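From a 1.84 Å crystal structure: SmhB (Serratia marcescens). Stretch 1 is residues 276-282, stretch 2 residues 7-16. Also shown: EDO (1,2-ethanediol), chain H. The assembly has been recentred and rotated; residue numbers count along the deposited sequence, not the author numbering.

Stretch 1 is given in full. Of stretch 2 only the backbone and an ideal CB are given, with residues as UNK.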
# COMPACT_ATOMS: atom_id res chain seq x y z
N THR A 276 -5.57 5.29 5.92
CA THR A 276 -5.04 6.66 6.02
C THR A 276 -4.93 7.28 4.63
O THR A 276 -5.47 8.38 4.42
CB THR A 276 -3.73 6.73 6.79
OG1 THR A 276 -4.00 6.16 8.06
CG2 THR A 276 -3.22 8.14 6.96
N ALA A 277 -4.27 6.63 3.71
CA ALA A 277 -4.13 7.15 2.32
C ALA A 277 -5.50 7.37 1.67
O ALA A 277 -5.70 8.38 0.97
CB ALA A 277 -3.25 6.24 1.49
N ALA A 278 -6.45 6.44 1.86
CA ALA A 278 -7.78 6.53 1.24
C ALA A 278 -8.57 7.70 1.85
O ALA A 278 -9.29 8.37 1.12
CB ALA A 278 -8.53 5.23 1.34
N THR A 279 -8.43 7.93 3.14
CA THR A 279 -9.04 9.06 3.84
C THR A 279 -8.45 10.36 3.28
O THR A 279 -9.23 11.26 2.93
CB THR A 279 -8.86 8.95 5.36
OG1 THR A 279 -9.45 7.69 5.69
CG2 THR A 279 -9.47 10.09 6.13
N GLN A 280 -7.14 10.49 3.22
CA GLN A 280 -6.49 11.69 2.62
C GLN A 280 -7.03 11.89 1.18
O GLN A 280 -7.40 13.01 0.84
CB GLN A 280 -4.97 11.53 2.70
CG GLN A 280 -4.19 12.65 2.03
CD GLN A 280 -2.68 12.49 1.96
OE1 GLN A 280 -2.12 11.45 2.23
NE2 GLN A 280 -2.01 13.53 1.47
N MET A 281 -7.15 10.85 0.38
CA MET A 281 -7.64 10.99 -1.03
C MET A 281 -9.07 11.49 -1.02
O MET A 281 -9.34 12.43 -1.77
CB MET A 281 -7.52 9.68 -1.82
CG MET A 281 -7.70 9.85 -3.31
SD MET A 281 -6.45 10.87 -4.10
CE MET A 281 -7.45 12.31 -4.48
N ASN A 282 -9.96 10.88 -0.23
CA ASN A 282 -11.39 11.31 -0.11
C ASN A 282 -11.45 12.76 0.35
O ASN A 282 -12.27 13.51 -0.17
CB ASN A 282 -12.14 10.40 0.86
CG ASN A 282 -13.63 10.54 0.87
OD1 ASN A 282 -14.23 11.44 0.27
ND2 ASN A 282 -14.27 9.62 1.58
N UNK A 7 -3.72 19.25 -2.99
CA UNK A 7 -4.19 18.19 -2.06
C UNK A 7 -4.50 16.94 -2.90
O UNK A 7 -4.14 15.84 -2.47
CB UNK A 7 -5.42 18.64 -1.27
N UNK A 8 -5.17 17.12 -4.05
CA UNK A 8 -5.43 16.03 -5.03
C UNK A 8 -4.12 15.34 -5.41
O UNK A 8 -4.08 14.10 -5.39
CB UNK A 8 -6.12 16.58 -6.28
N UNK A 9 -3.12 16.10 -5.81
CA UNK A 9 -1.84 15.55 -6.27
C UNK A 9 -1.18 14.79 -5.12
O UNK A 9 -0.67 13.68 -5.37
CB UNK A 9 -0.92 16.66 -6.79
N UNK A 10 -1.13 15.37 -3.91
CA UNK A 10 -0.46 14.73 -2.76
C UNK A 10 -1.22 13.45 -2.39
O UNK A 10 -0.55 12.49 -2.06
CB UNK A 10 -0.39 15.68 -1.56
N UNK A 11 -2.56 13.49 -2.41
CA UNK A 11 -3.40 12.30 -2.12
C UNK A 11 -3.11 11.16 -3.07
O UNK A 11 -3.00 9.97 -2.63
CB UNK A 11 -4.89 12.66 -2.20
N UNK A 12 -3.07 11.49 -4.37
CA UNK A 12 -2.83 10.52 -5.45
C UNK A 12 -1.43 9.89 -5.26
O UNK A 12 -1.32 8.67 -5.40
CB UNK A 12 -2.94 11.19 -6.82
N UNK A 13 -0.40 10.70 -5.05
CA UNK A 13 0.99 10.21 -4.90
C UNK A 13 1.07 9.27 -3.67
O UNK A 13 1.66 8.17 -3.82
CB UNK A 13 1.96 11.38 -4.75
N UNK A 14 0.47 9.67 -2.54
CA UNK A 14 0.57 8.91 -1.27
C UNK A 14 -0.22 7.60 -1.39
O UNK A 14 0.30 6.56 -0.98
CB UNK A 14 0.05 9.74 -0.09
N UNK A 15 -1.41 7.62 -2.02
CA UNK A 15 -2.24 6.42 -2.05
C UNK A 15 -1.64 5.43 -3.03
O UNK A 15 -1.66 4.25 -2.74
CB UNK A 15 -3.68 6.75 -2.43
N UNK A 16 -1.17 5.94 -4.19
CA UNK A 16 -0.54 5.11 -5.25
C UNK A 16 0.73 4.38 -4.75
O UNK A 16 0.90 3.18 -5.02
CB UNK A 16 -0.18 5.99 -6.45
C1 EDO H . 0.67 5.59 7.67
O1 EDO H . 0.59 6.43 6.53
C2 EDO H . -0.20 6.09 8.76
O2 EDO H . -1.23 5.20 9.13

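Stretch 1 and stretch 2 are helices that run nearly antiparallel, at 160° between their N-to-C directions, with axes 8.5 Å apart at closest approach. Stretch 1 offers two close approaches, at Ala277 and Met281, flanked by the amide of Gln280 and the small side chain of Ala278.

Position 7 points its CA-to-CB bond sideways, and nothing of stretch 1 lies within 5.5 Å of the ideal CB, so almost any helix-compatible residue would fit. It is Tyr7, whose ring stays clear of stretch 1. Its backbone matters more: a water donates to Tyr7 O (2.7 Å from the water oxygen) and accepts from Gln280 NE2 (2.9 Å), linking the helices where no direct hydrogen bond does.

At position 8 the bond points away, yet Met281 CE lies 4.8 Å from the ideal CB. A long, flexible apolar side chain could fold back to it, whereas a short one would leave the methyl less covered. The residue is Met8, with all three chi angles in m; its end comes nearer, bringing SD to 3.8 Å from Met281 CE.

Position 9 points away and is unconstrained by stretch 1; it is Asn9.

Position 10 points sideways, with Gln280 NE2 4.1 Å from the ideal CB. A polar or acidic residue would be reasonable beside an amide donor, but small or apolar ones would also fit. Asp10 does not exploit the donor: its carboxylate leads away, and the side-chain approach is between CB and Gln280 NE2, at 4.0 Å.

Position 11 is the most restrictive. Its bond direction points toward stretch 1, and an ideal CB would lie 3.0 Å from Met281 SD, too tight for carbon against sulfur. The backbone angles, -59/-47, are ordinary helical values, so it is space that argues for glycine. Gly11 lets its CA come within 4.6 Å of Met281 CA, and Met281 SD settles 3.5 Å from Gly11 C. Met281 thereby fits as a knob among Met8, Gly11 and positions 12 and 15.

Position 12 points away, its ideal CB 4.4 Å from Met281 SD; many residues would do, apolar ones naturally. Met12 touches that sulfur with CB at 4.5 Å, while Met12 N is closer to Met281 SD, at 3.4 Å.

Position 13 is out of reach of stretch 1, which sets no preference there; it is Asn13.

Position 14 points toward stretch 1, with Gln280 OE1 3.6 Å from the ideal CB. Alanine or serine would suit, the latter potentially offering a donor. Ala14 simply packs its CB against Gln280 OE1, at 3.6 Å.

Position 15 points toward Ala277, whose CB is 4.0 Å from the ideal CB. That small neighbour leaves room for a longer side chain to reach across stretch 1, past Ala278, either apolar or an extended amide. It is Gln15, with chi1 and chi2 both t: NE2 reaches 3.5 Å from Ala278 CB, and OE1 lies 3.7 Å from Met281 CG.

Position 16 points away, leaving the choice open. Ser16 OG donates to Met12 O at 2.8 Å, within its own helix.

Stretch 2 (7-16) YMNDGMNAQS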
# COMPACT_ATOMS: atom_id res chain seq x y z
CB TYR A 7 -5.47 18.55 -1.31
CG TYR A 7 -5.39 19.56 -0.20
CD1 TYR A 7 -4.32 19.58 0.68
CD2 TYR A 7 -6.46 20.41 0.05
CE1 TYR A 7 -4.29 20.48 1.74
CE2 TYR A 7 -6.43 21.35 1.08
CZ TYR A 7 -5.34 21.36 1.94
OH TYR A 7 -5.30 22.26 2.97
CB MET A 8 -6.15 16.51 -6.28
CG MET A 8 -7.62 17.01 -6.01
SD MET A 8 -8.77 15.66 -5.63
CE MET A 8 -8.77 14.93 -7.29
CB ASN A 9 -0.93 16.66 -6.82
CG ASN A 9 0.23 16.04 -7.55
OD1 ASN A 9 0.05 15.29 -8.51
ND2 ASN A 9 1.43 16.41 -7.13
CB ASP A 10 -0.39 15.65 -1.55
CG ASP A 10 0.55 16.82 -1.77
OD1 ASP A 10 1.41 16.76 -2.71
OD2 ASP A 10 0.41 17.78 -1.01
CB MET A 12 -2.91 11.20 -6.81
CG MET A 12 -2.61 10.26 -7.89
SD MET A 12 -2.77 11.06 -9.49
CE MET A 12 -1.34 12.13 -9.55
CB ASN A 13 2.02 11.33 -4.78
CG ASN A 13 2.22 12.11 -6.08
OD1 ASN A 13 1.83 11.66 -7.15
ND2 ASN A 13 2.88 13.26 -5.97
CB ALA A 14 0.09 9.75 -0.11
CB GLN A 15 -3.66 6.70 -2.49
CG GLN A 15 -4.55 5.50 -2.36
CD GLN A 15 -6.01 5.80 -2.62
OE1 GLN A 15 -6.40 6.44 -3.58
NE2 GLN A 15 -6.85 5.24 -1.78
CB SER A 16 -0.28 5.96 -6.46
OG SER A 16 -1.56 6.37 -6.94
O HOH W 1 -3.60 15.63 0.17
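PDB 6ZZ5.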